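Local coordinates for D-alanyl-D-alanine carboxypeptidase (Penicillin binding protein) family protein (Francisella tularensis subsp. tularensis, PDB 6OSU), which probably removes the terminal D-alanine from peptidoglycan precursor peptides, acting as a serine-type D-Ala-D-Ala carboxypeptidase of the penicillin-binding protein family, at residues A[39-43]-A[176-181]; A[116-120]-A[128-132]; A[194-198]-A[274-278]. All coordinates share one frame. Residues are numbered along the deposited sequence.

Interaction 1 (A[39-43]-A[176-181])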
loop_
_atom_site.group_PDB
_atom_site.type_symbol
_atom_site.label_atom_id
_atom_site.label_comp_id
_atom_site.label_asym_id
_atom_site.label_seq_id
_atom_site.Cartn_x
_atom_site.Cartn_y
_atom_site.Cartn_z
ATOM N N ALA A 39 -9.134 -0.530 14.532
ATOM C CA ALA A 39 -8.476 0.503 13.745
ATOM C C ALA A 39 -8.382 0.060 12.292
ATOM O O ALA A 39 -8.208 -1.127 12.004
ATOM C CB ALA A 39 -7.078 0.815 14.289
ATOM N N TRP A 40 -8.491 1.029 11.384
ATOM C CA TRP A 40 -8.291 0.765 9.964
ATOM C C TRP A 40 -8.038 2.075 9.235
ATOM O O TRP A 40 -8.301 3.161 9.758
ATOM C CB TRP A 40 -9.486 0.036 9.336
ATOM C CG TRP A 40 -10.680 0.910 9.065
ATOM C CD1 TRP A 40 -10.837 1.794 8.033
ATOM C CD2 TRP A 40 -11.894 0.964 9.824
ATOM N NE1 TRP A 40 -12.065 2.403 8.114
ATOM C CE2 TRP A 40 -12.734 1.910 9.202
ATOM C CE3 TRP A 40 -12.350 0.309 10.971
ATOM C CZ2 TRP A 40 -14.003 2.216 9.689
ATOM C CZ3 TRP A 40 -13.612 0.614 11.452
ATOM C CH2 TRP A 40 -14.422 1.560 10.812
ATOM N N VAL A 41 -7.536 1.951 8.008
ATOM C CA VAL A 41 -7.361 3.088 7.112
ATOM C C VAL A 41 -7.386 2.576 5.678
ATOM O O VAL A 41 -6.909 1.476 5.389
ATOM C CB VAL A 41 -6.055 3.861 7.409
ATOM C CG1 VAL A 41 -4.839 3.045 7.003
ATOM C CG2 VAL A 41 -6.061 5.219 6.701
ATOM N N THR A 42 -7.973 3.370 4.785
ATOM C CA THR A 42 -7.962 3.096 3.355
ATOM C C THR A 42 -7.442 4.334 2.644
ATOM O O THR A 42 -7.974 5.433 2.837
ATOM C CB THR A 42 -9.354 2.726 2.826
ATOM O OG1 THR A 42 -9.903 1.660 3.611
ATOM C CG2 THR A 42 -9.269 2.275 1.368
ATOM N N MET A 43 -6.410 4.155 1.826
ATOM C CA MET A 43 -5.716 5.265 1.191
ATOM C C MET A 43 -5.546 4.987 -0.295
ATOM O O MET A 43 -5.251 3.856 -0.692
ATOM C CB MET A 43 -4.347 5.493 1.854
ATOM C CG MET A 43 -3.390 6.352 1.058
ATOM S SD MET A 43 -1.746 6.409 1.797
ATOM C CE MET A 43 -2.105 7.216 3.355
ATOM N N ALA A 176 -2.285 2.317 11.940
ATOM C CA ALA A 176 -2.789 1.999 10.609
ATOM C C ALA A 176 -2.350 3.048 9.598
ATOM O O ALA A 176 -2.020 2.716 8.454
ATOM C CB ALA A 176 -4.315 1.874 10.638
ATOM N N HIS A 177 -2.323 4.316 10.007
ATOM C CA HIS A 177 -1.854 5.376 9.119
ATOM C C HIS A 177 -0.374 5.204 8.799
ATOM O O HIS A 177 0.041 5.322 7.640
ATOM C CB HIS A 177 -2.116 6.742 9.755
ATOM C CG HIS A 177 -1.795 7.901 8.863
ATOM N ND1 HIS A 177 -1.707 9.195 9.332
ATOM C CD2 HIS A 177 -1.548 7.966 7.533
ATOM C CE1 HIS A 177 -1.415 10.005 8.330
ATOM N NE2 HIS A 177 -1.313 9.284 7.228
ATOM N N ASP A 178 0.440 4.918 9.819
ATOM C CA ASP A 178 1.870 4.739 9.590
ATOM C C ASP A 178 2.140 3.552 8.676
ATOM O O ASP A 178 3.039 3.603 7.828
ATOM C CB ASP A 178 2.599 4.563 10.920
ATOM C CG ASP A 178 2.971 5.886 11.564
ATOM O OD1 ASP A 178 2.472 6.941 11.110
ATOM O OD2 ASP A 178 3.778 5.871 12.520
ATOM N N MET A 179 1.370 2.470 8.831
ATOM C CA MET A 179 1.581 1.297 7.991
ATOM C C MET A 179 1.139 1.545 6.555
ATOM O O MET A 179 1.732 0.990 5.622
ATOM C CB MET A 179 0.855 0.091 8.585
ATOM C CG MET A 179 1.657 -0.612 9.668
ATOM S SD MET A 179 3.121 -1.403 8.974
ATOM C CE MET A 179 4.157 -1.563 10.430
ATOM N N ALA A 180 0.116 2.379 6.353
ATOM C CA ALA A 180 -0.269 2.750 4.996
ATOM C C ALA A 180 0.793 3.628 4.347
ATOM O O ALA A 180 1.060 3.509 3.145
ATOM C CB ALA A 180 -1.626 3.456 5.008
ATOM N N LEU A 181 1.409 4.519 5.126
ATOM C CA LEU A 181 2.505 5.322 4.594
ATOM C C LEU A 181 3.663 4.436 4.157
ATOM O O LEU A 181 4.230 4.628 3.074
ATOM C CB LEU A 181 2.960 6.340 5.640
ATOM C CG LEU A 181 1.997 7.499 5.924
ATOM C CD1 LEU A 181 2.406 8.257 7.176
ATOM C CD2 LEU A 181 1.930 8.447 4.733
#

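Interaction 2 (A[116-120]-A[128-132])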
loop_
_atom_site.group_PDB
_atom_site.type_symbol
_atom_site.label_atom_id
_atom_site.label_comp_id
_atom_site.label_asym_id
_atom_site.label_seq_id
_atom_site.Cartn_x
_atom_site.Cartn_y
_atom_site.Cartn_z
ATOM N N LEU A 116 15.269 -15.818 0.587
ATOM C CA LEU A 116 15.004 -15.332 1.941
ATOM C C LEU A 116 13.886 -14.298 1.952
ATOM O O LEU A 116 13.037 -14.306 2.850
ATOM C CB LEU A 116 16.274 -14.742 2.555
ATOM C CG LEU A 116 17.377 -15.716 2.965
ATOM C CD1 LEU A 116 18.574 -14.956 3.512
ATOM C CD2 LEU A 116 16.857 -16.708 3.991
ATOM N N VAL A 117 13.871 -13.395 0.969
ATOM C CA VAL A 117 12.812 -12.394 0.906
ATOM C C VAL A 117 11.473 -13.057 0.619
ATOM O O VAL A 117 10.439 -12.667 1.176
ATOM C CB VAL A 117 13.153 -11.316 -0.139
ATOM C CG1 VAL A 117 11.970 -10.391 -0.364
ATOM C CG2 VAL A 117 14.363 -10.522 0.307
ATOM N N THR A 118 11.467 -14.072 -0.250
ATOM C CA THR A 118 10.238 -14.814 -0.507
ATOM C C THR A 118 9.739 -15.492 0.764
ATOM O O THR A 118 8.540 -15.453 1.072
ATOM C CB THR A 118 10.463 -15.844 -1.617
ATOM O OG1 THR A 118 11.061 -15.203 -2.750
ATOM C CG2 THR A 118 9.141 -16.461 -2.046
ATOM N N GLY A 119 10.645 -16.110 1.523
ATOM C CA GLY A 119 10.248 -16.705 2.787
ATOM C C GLY A 119 9.680 -15.680 3.749
ATOM O O GLY A 119 8.675 -15.930 4.418
ATOM N N MET A 120 10.302 -14.502 3.813
ATOM C CA MET A 120 9.847 -13.464 4.732
ATOM C C MET A 120 8.474 -12.930 4.337
ATOM O O MET A 120 7.582 -12.803 5.183
ATOM C CB MET A 120 10.876 -12.335 4.780
ATOM C CG MET A 120 10.481 -11.134 5.620
ATOM S SD MET A 120 11.829 -9.934 5.671
ATOM C CE MET A 120 12.182 -9.741 3.925
ATOM N N ALA A 128 14.160 -16.530 8.194
ATOM C CA ALA A 128 14.618 -15.777 7.030
ATOM C C ALA A 128 14.771 -14.298 7.358
ATOM O O ALA A 128 15.757 -13.666 6.959
ATOM C CB ALA A 128 13.653 -15.967 5.860
ATOM N N THR A 129 13.809 -13.733 8.092
ATOM C CA THR A 129 13.895 -12.334 8.497
ATOM C C THR A 129 15.148 -12.080 9.325
ATOM O O THR A 129 15.864 -11.096 9.108
ATOM C CB THR A 129 12.646 -11.942 9.287
ATOM O OG1 THR A 129 11.480 -12.286 8.532
ATOM C CG2 THR A 129 12.636 -10.445 9.567
ATOM N N ILE A 130 15.432 -12.967 10.282
ATOM C CA ILE A 130 16.598 -12.789 11.141
ATOM C C ILE A 130 17.884 -12.934 10.336
ATOM O O ILE A 130 18.872 -12.234 10.591
ATOM C CB ILE A 130 16.539 -13.780 12.320
ATOM C CG1 ILE A 130 15.381 -13.420 13.253
ATOM C CG2 ILE A 130 17.857 -13.810 13.081
ATOM C CD1 ILE A 130 15.310 -11.942 13.587
ATOM N N ALA A 131 17.892 -13.834 9.348
ATOM C CA ALA A 131 19.095 -14.038 8.546
ATOM C C ALA A 131 19.406 -12.814 7.694
ATOM O O ALA A 131 20.576 -12.454 7.522
ATOM C CB ALA A 131 18.945 -15.281 7.670
ATOM N N LEU A 132 18.375 -12.163 7.149
ATOM C CA LEU A 132 18.599 -10.930 6.398
ATOM C C LEU A 132 19.040 -9.798 7.317
ATOM O O LEU A 132 19.917 -9.003 6.955
ATOM C CB LEU A 132 17.332 -10.533 5.640
ATOM C CG LEU A 132 16.972 -11.372 4.415
ATOM C CD1 LEU A 132 15.536 -11.103 3.987
ATOM C CD2 LEU A 132 17.938 -11.091 3.278
#

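Interaction 3 (A[194-198]-A[274-278])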
loop_
_atom_site.group_PDB
_atom_site.type_symbol
_atom_site.label_atom_id
_atom_site.label_comp_id
_atom_site.label_asym_id
_atom_site.label_seq_id
_atom_site.Cartn_x
_atom_site.Cartn_y
_atom_site.Cartn_z
ATOM N N TYR A 194 8.168 -5.496 -4.627
ATOM C CA TYR A 194 6.779 -5.596 -4.205
ATOM C C TYR A 194 6.030 -6.712 -4.922
ATOM O O TYR A 194 5.040 -7.220 -4.383
ATOM C CB TYR A 194 6.058 -4.267 -4.424
ATOM C CG TYR A 194 4.588 -4.365 -4.112
ATOM C CD1 TYR A 194 4.156 -4.606 -2.813
ATOM C CD2 TYR A 194 3.633 -4.250 -5.113
ATOM C CE1 TYR A 194 2.806 -4.719 -2.515
ATOM C CE2 TYR A 194 2.280 -4.354 -4.825
ATOM C CZ TYR A 194 1.874 -4.588 -3.526
ATOM O OH TYR A 194 0.532 -4.691 -3.233
ATOM N N LYS A 195 6.478 -7.109 -6.117
ATOM C CA LYS A 195 5.825 -8.204 -6.826
ATOM C C LYS A 195 5.876 -9.514 -6.049
ATOM O O LYS A 195 5.047 -10.396 -6.296
ATOM C CB LYS A 195 6.460 -8.405 -8.204
ATOM C CG LYS A 195 6.267 -7.241 -9.165
ATOM C CD LYS A 195 6.912 -7.535 -10.515
ATOM C CE LYS A 195 6.975 -6.288 -11.385
ATOM N NZ LYS A 195 8.309 -6.143 -12.037
ATOM N N VAL A 196 6.820 -9.659 -5.116
ATOM C CA VAL A 196 6.944 -10.905 -4.363
ATOM C C VAL A 196 5.710 -11.151 -3.505
ATOM O O VAL A 196 5.341 -12.305 -3.248
ATOM C CB VAL A 196 8.227 -10.885 -3.506
ATOM C CG1 VAL A 196 8.403 -12.202 -2.762
ATOM C CG2 VAL A 196 9.440 -10.597 -4.368
ATOM N N TYR A 197 5.043 -10.084 -3.061
ATOM C CA TYR A 197 3.894 -10.248 -2.179
ATOM C C TYR A 197 2.709 -10.905 -2.876
ATOM O O TYR A 197 1.788 -11.367 -2.194
ATOM C CB TYR A 197 3.483 -8.897 -1.599
ATOM C CG TYR A 197 4.447 -8.385 -0.554
ATOM C CD1 TYR A 197 4.494 -8.958 0.711
ATOM C CD2 TYR A 197 5.317 -7.338 -0.832
ATOM C CE1 TYR A 197 5.366 -8.498 1.675
ATOM C CE2 TYR A 197 6.203 -6.871 0.129
ATOM C CZ TYR A 197 6.222 -7.458 1.380
ATOM O OH TYR A 197 7.091 -7.006 2.343
ATOM N N ASP A 198 2.716 -10.975 -4.203
ATOM C CA ASP A 198 1.649 -11.635 -4.942
ATOM C C ASP A 198 1.886 -13.133 -5.114
ATOM O O ASP A 198 1.032 -13.816 -5.687
ATOM C CB ASP A 198 1.472 -10.968 -6.315
ATOM C CG ASP A 198 0.147 -11.320 -6.973
ATOM O OD1 ASP A 198 -0.902 -11.239 -6.298
ATOM O OD2 ASP A 198 0.149 -11.673 -8.173
ATOM N N ALA A 274 -6.184 -8.064 -6.125
ATOM C CA ALA A 274 -5.353 -7.908 -4.939
ATOM C C ALA A 274 -3.972 -8.500 -5.191
ATOM O O ALA A 274 -3.850 -9.642 -5.648
ATOM C CB ALA A 274 -6.010 -8.584 -3.737
ATOM N N ASP A 275 -2.928 -7.723 -4.891
ATOM C CA ASP A 275 -1.559 -8.194 -5.064
ATOM C C ASP A 275 -0.711 -8.030 -3.809
ATOM O O ASP A 275 0.511 -8.210 -3.877
ATOM C CB ASP A 275 -0.882 -7.485 -6.244
ATOM C CG ASP A 275 -1.086 -5.980 -6.223
ATOM O OD1 ASP A 275 -1.108 -5.374 -7.317
ATOM O OD2 ASP A 275 -1.236 -5.403 -5.127
ATOM N N GLY A 276 -1.318 -7.705 -2.668
ATOM C CA GLY A 276 -0.568 -7.524 -1.437
ATOM C C GLY A 276 -1.505 -7.529 -0.250
ATOM O O GLY A 276 -2.729 -7.562 -0.398
ATOM N N MET A 277 -0.914 -7.490 0.941
ATOM C CA MET A 277 0.533 -7.380 1.107
ATOM C C MET A 277 1.046 -8.352 2.175
ATOM O O MET A 277 1.817 -9.257 1.872
ATOM C CB MET A 277 0.916 -5.938 1.473
ATOM C CG MET A 277 2.410 -5.650 1.513
ATOM S SD MET A 277 2.813 -3.891 1.737
ATOM C CE MET A 277 4.551 -3.879 1.311
ATOM N N LYS A 278 0.606 -8.173 3.420
ATOM C CA LYS A 278 1.203 -8.881 4.544
ATOM C C LYS A 278 0.198 -9.025 5.678
ATOM O O LYS A 278 -0.555 -8.093 5.976
ATOM C CB LYS A 278 2.445 -8.145 5.058
ATOM C CG LYS A 278 3.253 -8.912 6.088
ATOM C CD LYS A 278 3.985 -10.065 5.435
ATOM C CE LYS A 278 4.744 -10.899 6.454
ATOM N NZ LYS A 278 3.838 -11.714 7.308
HETATM O O HOH W 1 0.415 -10.670 -0.050
#

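Interaction 1 (A[39-43]-A[176-181])
V41 lays its CG1 methyl over the start of helix 176-181, 3.9 Å from A176 CB and 3.8 Å from A180 CB. These alanines lie one helical turn apart, and their small side chains let the helix come within 7.8 Å of the strand 39-43 axis, at -34°. V41 CG1 is also 3.2 Å from A176 O, a carbonyl that already accepts the helical bond from A180 N. Two residues on, M43 points to the same side of the strand. Its long, flexible chain brings M43 CE to 4.1 Å from A180 CB, 4.4 Å from L181 CD2 and 4.3 Å from H177 CD2, at the edge of the imidazole. W40 and T42, alternating with these, direct their CB atoms away and touch L320 of helix 310-327, so the sheet is sandwiched between helices, as in the beta-lactamase/penicillin-binding protein fold. No hydrogen bond joins the two segments; the strand pairs its backbone with neighbouring strands, leaving helix and sheet to be held here by apolar fit.

Interaction 2 (A[116-120]-A[128-132])
A128 begins the meeting of the two helices, with its CB 3.5 Å from L116 O and 3.8 Å from L116 CD2. A methyl suits this close approach, and the facing G119 adds no side chain of its own; an ideal CB there would already lie 3.6 Å from A128 CB, a close fit. At T129 the hydroxyl OG1 sits 3.3 Å from M120 CG, while its hydrogen bond goes to G125 O; the same side chain touches K67, the predicted proton acceptor. The two successive helices form a splayed helical hairpin, their axes 8.8 Å apart and their directions 135° apart, and the short turn between them carries S124, a predicted active-site residue probably belonging to the SxN-type motif of penicillin-binding proteins. A131, again small, lets L116 CD1 come to 4.2 Å from its CB. L132 then fills the space between the helices: its CG is 3.9 Å from L116 CB, and its CD1 lies 3.9 Å from V117 CG2 and 3.6 Å from M120 CE.

Interaction 3 (A[194-198]-A[274-278])
The peptide bond between G276 and M277 is cis, a rare geometry for a bond not preceding proline, and it sits in an edge strand that also carries two classic beta bulges: D275 and G276 both face S292, and M277 and K278 both face V290. Against this irregular strand pack two tyrosines of the turn 194-198. Y194 donates a hydrogen bond from OH to D275 OD2 at 2.7 Å, while D275 OD1 forms a salt bridge with R299, so the carboxylate has a charged partner besides the phenol. The phenol passes so close to the backbone, with Y194 OH 3.5 Å from G276 CA, that an ideal CB on G276 would lie only 2.4 Å from Y194 OH; glycine suits this place. M277 places CG over the face of the Y197 ring, 3.9 Å from its centroid, in a CH-pi contact, and SD follows obliquely at 4.9 Å from the same centroid as a Met-aromatic contact. M277 CE reaches Y197 CE2 at 3.6 Å, and M277 CG meets Y194 CE1 at 4.2 Å, so the unbranched methionine lies over the face of Y197 and against the edge of Y194. A water donates to Y197 O at 2.6 Å and to M277 O at 2.8 Å, bridging two backbone carbonyls that could not bond each other. K278, predicted to bind substrate and probably the lysine of the KTG-type motif, turns its NZ away to a hydrogen bond with S124. The chemistry is mixed: a charged acceptor, sulfur against aromatic surface, and water between two carbonyls, beside the predicted active site.

How the interactions relate
From the N terminus, strand 39-43 opens interaction 1, which waits 132 residues for its helix. Within that span, interaction 2 closes a hairpin of only seven intervening residues. Once 176-181 has completed interaction 1, segment 194-198 opens interaction 3, closed 75 residues later by 274-278; no loops cross. Interactions 1 and 3 reach the same five-stranded antiparallel sheet, at the strand next to one edge and at the outermost strand of the other edge, with centres about 17 Å apart, and helix 176-189 extends from the first to touch M277 of the third. Interaction 2 belongs to the helical region, yet meets interaction 3 directly: M120 O lies 3.6 Å from K278 CE, and T118 CA 3.9 Å from V196 CG1.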